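Local coordinates for protein putative N-acetylneuraminate lyase ([Ruminococcus] gnavus ATCC 29149, PDB 6RB7) that belongs to the dihydrodipicolinate synthetase family, folds as a beta/alpha barrel and occurs as an assembly of four chains, at residues A[129-140]-A[162-172]; A[88-96]-A[109-120]. All blocks are in the same frame, centred on the assembly; numbering follows the deposited sequence. Where two conformers were deposited one is given.

Interaction 1: residues A[129-140]-A[162-172]; sequences EGLGVDAIAAIP and APNTDFVIYNI
Two neighbouring strands of a beta/alpha barrel, joined as a beta-alpha-beta crossover through helix 148-160, pair A135 to A138 with D166 to I169 in parallel. Their axes pass 4.6 Å apart at 25°, and four backbone bonds alternate between them, I136 N to D166 O (2.9 Å) being the first and Y170 N to A138 O the last. Before the strands begin, E129, in the C-terminal part of helix 118-130, grips the beta turn 162-165. Its CG stands anti to the backbone N (chi1 178°) and the chain stays extended beyond it, bringing the carboxylate to the turn, where it receives three bonds. T165 OG1 donates to the anti lone pair of E129 OE1 (2.7 Å), N164 N reaches the same oxygen on its syn side (2.8 Å), and N164 ND2 meets E129 OE2 from above the carboxylate plane (3.2 Å). T165 OG1 also accepts from a water that bridges to V133 O, while T165 CG2 packs against the backbone at A135 CA and I136 N. On one face of the sheet, I136 CD1 lies 3.7 Å from F167 CD2 and 3.9 Å from A162 CB, and A138 CB meets F167 CZ. Y170 O, buried beside P140 CD, has no hydrogen-bonding partner in the model. The face of I136, A138, F167 and I169 turns toward helices 118-130 and 148-160; on the other, V168 touches strand 194-199, and A135 packs on Y38.

Interaction 2: residues A[88-96]-A[109-120]; sequences SVEDRKIVL and VIAHVACNNTKD
Helix 89-96 runs almost exactly antiparallel to strand 109-112, at 175°, with axes 10.5 Å apart, and R92 spans the gap to the strand's C-terminal end and the loop after it. Its side chain bends at chi3 (71°) and lays the guanidinium edge against the backbone: R92 NH1 (3.0 Å) and NH2 (2.9 Å) both donate end-on to A114 O, from above the same face of its carbonyl plane, and NH2 gives a further bond to H112 O (3.0 Å), likewise from above its plane. Both acceptors lie close to the guanidinium plane, so three bonds hold the group against rotation. A water links NE to H112 O as well, and C115 SG rests 3.5 Å from R92 NH1. This is helix-on-strand packing within the beta-alpha-beta unit 74-77, 89-103, 108-112 of a beta/alpha barrel. One helical turn beyond R92, L96 sets CD2 against A111 CB (4.0 Å) and CD1 against V109 CG1. At the start of the helix, where S88 and D91 form a capping box, V89 CG2 touches D120 CB at 3.7 Å, in the first turn of helix 118-130. That helix also covers V89, R92 and C115 through L124, while the imidazole of H112 is bonded to N78 O and I139 N.

Following the chain from the N terminus, the first of the contacting elements is helix 89-103, and interaction 2 closes the loop that returns through strand 108-112 to the start of helix 118-130. Interaction 1 opens where that helix ends and closes a second loop once helix 148-160 has led to strand 166-171. The two are in series, neither nested nor crossed; they belong to two beta-alpha-beta units of one barrel, with helix 118-130 making the step between them. Strands 108-112 and 135-138 are neighbours, so the contacts meet: D134 OD2 is 2.9 Å from V109 N, a probable hydrogen bond. Interaction 2 ties helix 89-103 to the sheet and to the start of helix 118-130; interaction 1 joins two strands and ties that helix's far end to the turn before strand 166-171.

Interaction 1: residues A[129-140]-A[162-172]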
loop_
_atom_site.group_PDB
_atom_site.type_symbol
_atom_site.label_atom_id
_atom_site.label_comp_id
_atom_site.label_asym_id
_atom_site.label_seq_id
_atom_site.Cartn_x
_atom_site.Cartn_y
_atom_site.Cartn_z
ATOM N N GLU A 129 -30.428 -21.130 -4.230
ATOM C CA GLU A 129 -30.557 -22.597 -4.173
ATOM C C GLU A 129 -32.003 -22.965 -4.565
ATOM O O GLU A 129 -32.211 -23.963 -5.293
ATOM C CB GLU A 129 -30.169 -23.138 -2.819
ATOM C CG GLU A 129 -30.352 -24.635 -2.775
ATOM C CD GLU A 129 -29.672 -25.337 -1.617
ATOM O OE1 GLU A 129 -28.447 -25.433 -1.603
ATOM O OE2 GLU A 129 -30.393 -25.808 -0.750
ATOM N N GLY A 130 -32.963 -22.175 -4.167
ATOM C CA GLY A 130 -34.377 -22.415 -4.527
ATOM C C GLY A 130 -34.595 -22.394 -6.027
ATOM O O GLY A 130 -35.524 -23.083 -6.520
ATOM N N LEU A 131 -33.795 -21.635 -6.776
ATOM C CA LEU A 131 -33.901 -21.557 -8.251
ATOM C C LEU A 131 -33.000 -22.574 -8.947
ATOM O O LEU A 131 -33.001 -22.576 -10.184
ATOM C CB LEU A 131 -33.533 -20.131 -8.690
ATOM C CG LEU A 131 -34.561 -19.069 -8.308
ATOM C CD1 LEU A 131 -34.071 -17.716 -8.781
ATOM C CD2 LEU A 131 -35.916 -19.360 -8.952
ATOM N N GLY A 132 -32.175 -23.325 -8.218
ATOM C CA GLY A 132 -31.349 -24.392 -8.808
ATOM C C GLY A 132 -30.153 -23.841 -9.571
ATOM O O GLY A 132 -29.735 -24.429 -10.595
ATOM N N VAL A 133 -29.525 -22.797 -9.037
ATOM C CA VAL A 133 -28.261 -22.321 -9.650
ATOM C C VAL A 133 -27.208 -23.429 -9.502
ATOM O O VAL A 133 -27.297 -24.289 -8.597
ATOM C CB VAL A 133 -27.773 -21.009 -9.013
ATOM C CG1 VAL A 133 -28.784 -19.904 -9.182
ATOM C CG2 VAL A 133 -27.378 -21.202 -7.566
ATOM N N ASP A 134 -26.169 -23.393 -10.321
ATOM C CA ASP A 134 -25.057 -24.349 -10.242
ATOM C C ASP A 134 -24.201 -24.045 -9.024
ATOM O O ASP A 134 -23.789 -24.997 -8.299
ATOM C CB ASP A 134 -24.252 -24.341 -11.528
ATOM C CG ASP A 134 -25.113 -24.832 -12.682
ATOM O OD1 ASP A 134 -25.257 -26.072 -12.800
ATOM O OD2 ASP A 134 -25.707 -23.978 -13.367
ATOM N N ALA A 135 -23.912 -22.772 -8.790
ATOM C CA ALA A 135 -23.050 -22.364 -7.677
ATOM C C ALA A 135 -23.507 -21.015 -7.154
ATOM O O ALA A 135 -24.095 -20.221 -7.922
ATOM C CB ALA A 135 -21.590 -22.310 -8.133
ATOM N N ILE A 136 -23.134 -20.746 -5.924
ATOM C CA ILE A 136 -23.157 -19.391 -5.358
ATOM C C ILE A 136 -21.715 -18.952 -5.132
ATOM O O ILE A 136 -20.823 -19.808 -5.036
ATOM C CB ILE A 136 -23.985 -19.310 -4.062
ATOM C CG1 ILE A 136 -23.496 -20.308 -3.006
ATOM C CG2 ILE A 136 -25.465 -19.490 -4.394
ATOM C CD1 ILE A 136 -24.006 -19.943 -1.608
ATOM N N ALA A 137 -21.535 -17.650 -5.076
ATOM C CA ALA A 137 -20.211 -17.034 -4.880
ATOM C C ALA A 137 -20.279 -15.935 -3.847
ATOM O O ALA A 137 -21.358 -15.354 -3.618
ATOM C CB ALA A 137 -19.671 -16.501 -6.184
ATOM N N ALA A 138 -19.128 -15.583 -3.264
ATOM C CA ALA A 138 -19.077 -14.485 -2.282
ATOM C C ALA A 138 -17.685 -13.855 -2.279
ATOM O O ALA A 138 -16.690 -14.551 -2.085
ATOM C CB ALA A 138 -19.434 -14.984 -0.919
ATOM N N ILE A 139 -17.680 -12.539 -2.461
ATOM C CA ILE A 139 -16.533 -11.701 -2.021
ATOM C C ILE A 139 -16.392 -11.814 -0.514
ATOM O O ILE A 139 -17.304 -12.302 0.180
ATOM C CB ILE A 139 -16.702 -10.256 -2.492
ATOM C CG1 ILE A 139 -17.940 -9.579 -1.912
ATOM C CG2 ILE A 139 -16.639 -10.177 -4.008
ATOM C CD1 ILE A 139 -17.921 -8.080 -2.085
ATOM N N PRO A 140 -15.287 -11.366 0.062
ATOM C CA PRO A 140 -15.170 -11.277 1.503
ATOM C C PRO A 140 -16.020 -10.130 2.041
ATOM O O PRO A 140 -16.508 -9.250 1.309
ATOM C CB PRO A 140 -13.683 -10.937 1.757
ATOM C CG PRO A 140 -13.001 -11.041 0.429
ATOM C CD PRO A 140 -14.083 -10.837 -0.602
ATOM N N ALA A 162 -27.362 -22.345 1.675
ATOM C CA ALA A 162 -27.502 -23.046 0.379
ATOM C C ALA A 162 -26.710 -24.331 0.479
ATOM O O ALA A 162 -25.713 -24.546 -0.221
ATOM C CB ALA A 162 -27.030 -22.192 -0.764
ATOM N N PRO A 163 -27.111 -25.232 1.398
ATOM C CA PRO A 163 -26.240 -26.328 1.790
ATOM C C PRO A 163 -26.043 -27.412 0.737
ATOM O O PRO A 163 -25.196 -28.295 0.964
ATOM C CB PRO A 163 -26.946 -26.871 3.037
ATOM C CG PRO A 163 -28.385 -26.578 2.783
ATOM C CD PRO A 163 -28.389 -25.205 2.144
ATOM N N ASN A 164 -26.810 -27.369 -0.345
ATOM C CA ASN A 164 -26.717 -28.358 -1.445
ATOM C C ASN A 164 -26.061 -27.720 -2.660
ATOM O O ASN A 164 -26.145 -28.318 -3.740
ATOM C CB ASN A 164 -28.125 -28.854 -1.802
ATOM C CG ASN A 164 -28.770 -29.477 -0.588
ATOM O OD1 ASN A 164 -28.252 -30.481 -0.092
ATOM N ND2 ASN A 164 -29.826 -28.857 -0.069
ATOM N N THR A 165 -25.451 -26.537 -2.511
ATOM C CA THR A 165 -24.993 -25.731 -3.661
ATOM C C THR A 165 -23.472 -25.557 -3.622
ATOM O O THR A 165 -22.936 -25.177 -2.586
ATOM C CB THR A 165 -25.735 -24.400 -3.746
ATOM O OG1 THR A 165 -27.145 -24.642 -3.838
ATOM C CG2 THR A 165 -25.367 -23.622 -4.980
ATOM N N ASP A 166 -22.828 -25.752 -4.767
ATOM C CA ASP A 166 -21.394 -25.432 -4.949
ATOM C C ASP A 166 -21.114 -23.975 -4.533
ATOM O O ASP A 166 -21.948 -23.088 -4.761
ATOM C CB ASP A 166 -20.957 -25.624 -6.385
ATOM C CG ASP A 166 -20.955 -27.061 -6.887
ATOM O OD1 ASP A 166 -21.012 -28.002 -6.062
ATOM O OD2 ASP A 166 -20.869 -27.229 -8.096
ATOM N N PHE A 167 -19.938 -23.737 -3.961
ATOM C CA PHE A 167 -19.580 -22.415 -3.395
ATOM C C PHE A 167 -18.231 -21.988 -3.981
ATOM O O PHE A 167 -17.215 -22.717 -3.880
ATOM C CB PHE A 167 -19.502 -22.462 -1.882
ATOM C CG PHE A 167 -19.337 -21.124 -1.215
ATOM C CD1 PHE A 167 -18.096 -20.518 -1.116
ATOM C CD2 PHE A 167 -20.428 -20.495 -0.644
ATOM C CE1 PHE A 167 -17.963 -19.290 -0.474
ATOM C CE2 PHE A 167 -20.295 -19.260 -0.023
ATOM C CZ PHE A 167 -19.062 -18.670 0.071
ATOM N N VAL A 168 -18.199 -20.777 -4.512
ATOM C CA VAL A 168 -16.976 -20.113 -5.068
ATOM C C VAL A 168 -16.589 -18.921 -4.210
ATOM O O VAL A 168 -17.391 -17.983 -4.045
ATOM C CB VAL A 168 -17.187 -19.677 -6.518
ATOM C CG1 VAL A 168 -15.954 -19.006 -7.080
ATOM C CG2 VAL A 168 -17.591 -20.859 -7.409
ATOM N N ILE A 169 -15.343 -18.905 -3.720
ATOM C CA ILE A 169 -14.795 -17.720 -3.027
ATOM C C ILE A 169 -14.337 -16.733 -4.089
ATOM O O ILE A 169 -13.618 -17.164 -5.007
ATOM C CB ILE A 169 -13.603 -18.153 -2.167
ATOM C CG1 ILE A 169 -14.033 -19.145 -1.095
ATOM C CG2 ILE A 169 -12.872 -16.937 -1.613
ATOM C CD1 ILE A 169 -12.853 -19.932 -0.545
ATOM N N TYR A 170 -14.680 -15.462 -3.955
ATOM C CA TYR A 170 -14.211 -14.418 -4.890
ATOM C C TYR A 170 -13.116 -13.624 -4.190
ATOM O O TYR A 170 -13.408 -12.858 -3.246
ATOM C CB TYR A 170 -15.366 -13.581 -5.407
ATOM C CG TYR A 170 -15.035 -12.819 -6.663
ATOM C CD1 TYR A 170 -14.145 -11.782 -6.641
ATOM C CD2 TYR A 170 -15.594 -13.169 -7.891
ATOM C CE1 TYR A 170 -13.855 -11.055 -7.785
ATOM C CE2 TYR A 170 -15.248 -12.496 -9.054
ATOM C CZ TYR A 170 -14.347 -11.461 -9.008
ATOM O OH TYR A 170 -14.006 -10.746 -10.133
ATOM N N ASN A 171 -11.864 -13.778 -4.662
ATOM C CA ASN A 171 -10.696 -13.086 -4.072
ATOM C C ASN A 171 -10.453 -11.789 -4.826
ATOM O O ASN A 171 -10.151 -11.835 -6.010
ATOM C CB ASN A 171 -9.474 -13.995 -4.081
ATOM C CG ASN A 171 -8.289 -13.401 -3.369
ATOM O OD1 ASN A 171 -8.457 -12.852 -2.282
ATOM N ND2 ASN A 171 -7.102 -13.477 -3.978
ATOM N N ILE A 172 -10.618 -10.659 -4.160
ATOM C CA ILE A 172 -10.436 -9.319 -4.794
ATOM C C ILE A 172 -9.866 -8.363 -3.750
ATOM O O ILE A 172 -10.527 -7.432 -3.298
ATOM C CB ILE A 172 -11.741 -8.875 -5.470
ATOM C CG1 ILE A 172 -11.534 -7.552 -6.217
ATOM C CG2 ILE A 172 -12.915 -8.857 -4.504
ATOM C CD1 ILE A 172 -12.368 -7.435 -7.467
HETATM O O HOH W 1 -28.438 -24.948 -6.243
HETATM O O HOH W 2 -24.447 -27.164 -6.876
#

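Interaction 2: residues A[88-96]-A[109-120]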
loop_
_atom_site.group_PDB
_atom_site.type_symbol
_atom_site.label_atom_id
_atom_site.label_comp_id
_atom_site.label_asym_id
_atom_site.label_seq_id
_atom_site.Cartn_x
_atom_site.Cartn_y
_atom_site.Cartn_z
ATOM N N SER A 88 -30.357 -3.697 -4.017
ATOM C CA SER A 88 -31.053 -4.289 -2.867
ATOM C C SER A 88 -31.122 -5.806 -3.030
ATOM O O SER A 88 -30.926 -6.345 -4.150
ATOM C CB SER A 88 -32.424 -3.679 -2.748
ATOM O OG SER A 88 -33.239 -4.074 -3.819
ATOM N N VAL A 89 -31.471 -6.476 -1.944
ATOM C CA VAL A 89 -31.781 -7.927 -1.997
ATOM C C VAL A 89 -32.880 -8.146 -3.028
ATOM O O VAL A 89 -32.765 -9.056 -3.854
ATOM C CB VAL A 89 -32.134 -8.439 -0.599
ATOM C CG1 VAL A 89 -32.762 -9.795 -0.660
ATOM C CG2 VAL A 89 -30.888 -8.433 0.305
ATOM N N GLU A 90 -33.944 -7.351 -2.985
ATOM C CA GLU A 90 -35.080 -7.534 -3.941
ATOM C C GLU A 90 -34.596 -7.359 -5.383
ATOM O O GLU A 90 -34.953 -8.190 -6.214
ATOM C CB GLU A 90 -36.202 -6.572 -3.567
ATOM C CG GLU A 90 -37.369 -6.647 -4.521
ATOM C CD GLU A 90 -38.314 -7.823 -4.303
ATOM O OE1 GLU A 90 -38.008 -8.746 -3.467
ATOM O OE2 GLU A 90 -39.399 -7.798 -4.944
ATOM N N ASP A 91 -33.767 -6.347 -5.667
ATOM C CA ASP A 91 -33.203 -6.137 -7.020
ATOM C C ASP A 91 -32.502 -7.419 -7.476
ATOM O O ASP A 91 -32.680 -7.876 -8.618
ATOM C CB ASP A 91 -32.187 -4.994 -7.002
ATOM C CG ASP A 91 -32.711 -3.577 -6.841
ATOM O OD1 ASP A 91 -33.929 -3.361 -7.145
ATOM O OD2 ASP A 91 -31.899 -2.696 -6.398
ATOM N N ARG A 92 -31.651 -7.967 -6.598
ATOM C CA ARG A 92 -30.808 -9.122 -6.962
ATOM C C ARG A 92 -31.674 -10.371 -7.161
ATOM O O ARG A 92 -31.334 -11.218 -8.031
ATOM C CB ARG A 92 -29.707 -9.298 -5.925
ATOM C CG ARG A 92 -28.702 -8.157 -6.040
ATOM C CD ARG A 92 -27.724 -8.097 -4.882
ATOM N NE ARG A 92 -26.755 -9.166 -4.874
ATOM C CZ ARG A 92 -25.685 -9.190 -4.074
ATOM N NH1 ARG A 92 -25.498 -8.200 -3.214
ATOM N NH2 ARG A 92 -24.826 -10.198 -4.174
ATOM N N LYS A 93 -32.738 -10.526 -6.396
ATOM C CA LYS A 93 -33.680 -11.636 -6.613
ATOM C C LYS A 93 -34.346 -11.499 -7.980
ATOM O O LYS A 93 -34.408 -12.502 -8.711
ATOM C CB LYS A 93 -34.749 -11.644 -5.528
ATOM C CG LYS A 93 -34.258 -12.130 -4.187
ATOM C CD LYS A 93 -35.387 -12.160 -3.174
ATOM C CE LYS A 93 -34.965 -12.669 -1.822
ATOM N NZ LYS A 93 -36.101 -12.597 -0.853
ATOM N N ILE A 94 -34.792 -10.299 -8.333
ATOM C CA ILE A 94 -35.451 -10.062 -9.639
ATOM C C ILE A 94 -34.472 -10.397 -10.774
ATOM O O ILE A 94 -34.849 -11.090 -11.729
ATOM C CB ILE A 94 -36.020 -8.650 -9.716
ATOM C CG1 ILE A 94 -37.176 -8.527 -8.697
ATOM C CG2 ILE A 94 -36.463 -8.344 -11.146
ATOM C CD1 ILE A 94 -37.621 -7.133 -8.473
ATOM N N VAL A 95 -33.210 -9.977 -10.657
ATOM C CA VAL A 95 -32.247 -10.305 -11.720
ATOM C C VAL A 95 -32.159 -11.824 -11.878
ATOM O O VAL A 95 -32.259 -12.343 -13.005
ATOM C CB VAL A 95 -30.859 -9.686 -11.434
ATOM C CG1 VAL A 95 -29.824 -10.232 -12.372
ATOM C CG2 VAL A 95 -30.923 -8.163 -11.476
ATOM N N LEU A 96 -31.914 -12.546 -10.786
ATOM C CA LEU A 96 -31.629 -13.987 -10.900
ATOM C C LEU A 96 -32.896 -14.735 -11.389
ATOM O O LEU A 96 -32.754 -15.632 -12.209
ATOM C CB LEU A 96 -31.109 -14.545 -9.588
ATOM C CG LEU A 96 -30.715 -16.008 -9.641
ATOM C CD1 LEU A 96 -29.527 -16.229 -10.611
ATOM C CD2 LEU A 96 -30.349 -16.487 -8.250
ATOM N N VAL A 109 -24.864 -21.370 -14.191
ATOM C CA VAL A 109 -25.234 -20.117 -13.507
ATOM C C VAL A 109 -24.530 -20.080 -12.163
ATOM O O VAL A 109 -24.785 -20.974 -11.312
ATOM C CB VAL A 109 -26.748 -19.911 -13.380
ATOM C CG1 VAL A 109 -27.050 -18.642 -12.600
ATOM C CG2 VAL A 109 -27.395 -19.877 -14.751
ATOM N N ILE A 110 -23.679 -19.072 -11.970
ATOM C CA ILE A 110 -23.037 -18.808 -10.673
ATOM C C ILE A 110 -23.653 -17.516 -10.156
ATOM O O ILE A 110 -23.556 -16.483 -10.844
ATOM C CB ILE A 110 -21.517 -18.671 -10.826
ATOM C CG1 ILE A 110 -20.867 -19.891 -11.475
ATOM C CG2 ILE A 110 -20.901 -18.328 -9.469
ATOM C CD1 ILE A 110 -19.402 -19.701 -11.804
ATOM N N ALA A 111 -24.326 -17.574 -9.018
ATOM C CA ALA A 111 -24.991 -16.399 -8.409
ATOM C C ALA A 111 -24.132 -15.864 -7.262
ATOM O O ALA A 111 -23.947 -16.537 -6.270
ATOM C CB ALA A 111 -26.362 -16.752 -7.922
ATOM N N HIS A 112 -23.545 -14.693 -7.464
ATOM C CA HIS A 112 -22.839 -13.967 -6.396
ATOM C C HIS A 112 -23.871 -13.441 -5.417
ATOM O O HIS A 112 -24.761 -12.677 -5.844
ATOM C CB HIS A 112 -21.982 -12.856 -6.987
ATOM C CG HIS A 112 -21.275 -12.111 -5.892
ATOM N ND1 HIS A 112 -21.661 -10.846 -5.512
ATOM C CD2 HIS A 112 -20.293 -12.502 -5.049
ATOM C CE1 HIS A 112 -20.866 -10.463 -4.512
ATOM N NE2 HIS A 112 -20.051 -11.488 -4.163
ATOM N N VAL A 113 -23.782 -13.865 -4.144
ATOM C CA VAL A 113 -24.840 -13.565 -3.151
ATOM C C VAL A 113 -24.315 -12.747 -1.986
ATOM O O VAL A 113 -25.116 -12.422 -1.100
ATOM C CB VAL A 113 -25.492 -14.870 -2.679
ATOM C CG1 VAL A 113 -26.250 -15.553 -3.810
ATOM C CG2 VAL A 113 -24.521 -15.789 -1.961
ATOM N N ALA A 114 -23.052 -12.353 -1.977
ATOM C CA ALA A 114 -22.501 -11.593 -0.835
ATOM C C ALA A 114 -23.130 -10.199 -0.819
ATOM O O ALA A 114 -23.171 -9.479 -1.863
ATOM C CB ALA A 114 -20.998 -11.522 -0.906
ATOM N N CYS A 115 -23.512 -9.797 0.378
ATOM C CA CYS A 115 -24.018 -8.467 0.731
ATOM C C CYS A 115 -23.172 -7.916 1.877
ATOM O O CYS A 115 -22.362 -8.603 2.470
ATOM C CB CYS A 115 -25.459 -8.544 1.216
ATOM S SG CYS A 115 -26.570 -9.215 -0.048
ATOM N N ASN A 116 -23.400 -6.668 2.239
ATOM C CA ASN A 116 -22.607 -6.053 3.320
ATOM C C ASN A 116 -22.765 -6.894 4.611
ATOM O O ASN A 116 -21.777 -7.122 5.303
ATOM C CB ASN A 116 -23.045 -4.612 3.567
ATOM C CG ASN A 116 -22.611 -3.611 2.525
ATOM O OD1 ASN A 116 -22.032 -3.963 1.493
ATOM N ND2 ASN A 116 -22.778 -2.343 2.883
ATOM N N ASN A 117 -24.001 -7.285 4.942
ATOM C CA ASN A 117 -24.242 -8.103 6.154
ATOM C C ASN A 117 -24.471 -9.570 5.821
ATOM O O ASN A 117 -24.664 -9.974 4.651
ATOM C CB ASN A 117 -25.304 -7.477 7.044
ATOM C CG ASN A 117 -26.721 -7.584 6.530
ATOM O OD1 ASN A 117 -27.049 -8.527 5.799
ATOM N ND2 ASN A 117 -27.588 -6.650 6.939
ATOM N N THR A 118 -24.357 -10.394 6.849
ATOM C CA THR A 118 -24.479 -11.859 6.660
ATOM C C THR A 118 -25.933 -12.230 6.381
ATOM O O THR A 118 -26.167 -13.062 5.508
ATOM C CB THR A 118 -23.923 -12.585 7.883
ATOM O OG1 THR A 118 -22.578 -12.158 8.090
ATOM C CG2 THR A 118 -24.002 -14.078 7.745
ATOM N N LYS A 119 -26.894 -11.617 7.053
ATOM C CA LYS A 119 -28.293 -12.118 6.903
ATOM C C LYS A 119 -28.829 -11.870 5.493
ATOM O O LYS A 119 -29.518 -12.767 4.958
ATOM C CB LYS A 119 -29.212 -11.512 7.959
ATOM C CG LYS A 119 -29.395 -10.023 7.920
ATOM C CD LYS A 119 -30.527 -9.620 8.905
ATOM C CE LYS A 119 -30.730 -8.135 8.942
ATOM N NZ LYS A 119 -31.876 -7.811 9.824
ATOM N N ASP A 120 -28.484 -10.750 4.860
ATOM C CA ASP A 120 -28.909 -10.475 3.469
ATOM C C ASP A 120 -28.234 -11.501 2.560
ATOM O O ASP A 120 -28.837 -11.990 1.606
ATOM C CB ASP A 120 -28.521 -9.083 3.017
ATOM C CG ASP A 120 -29.330 -7.932 3.578
ATOM O OD1 ASP A 120 -30.362 -8.196 4.290
ATOM O OD2 ASP A 120 -28.945 -6.783 3.269
HETATM O O HOH W 3 -27.377 -11.931 -5.617
#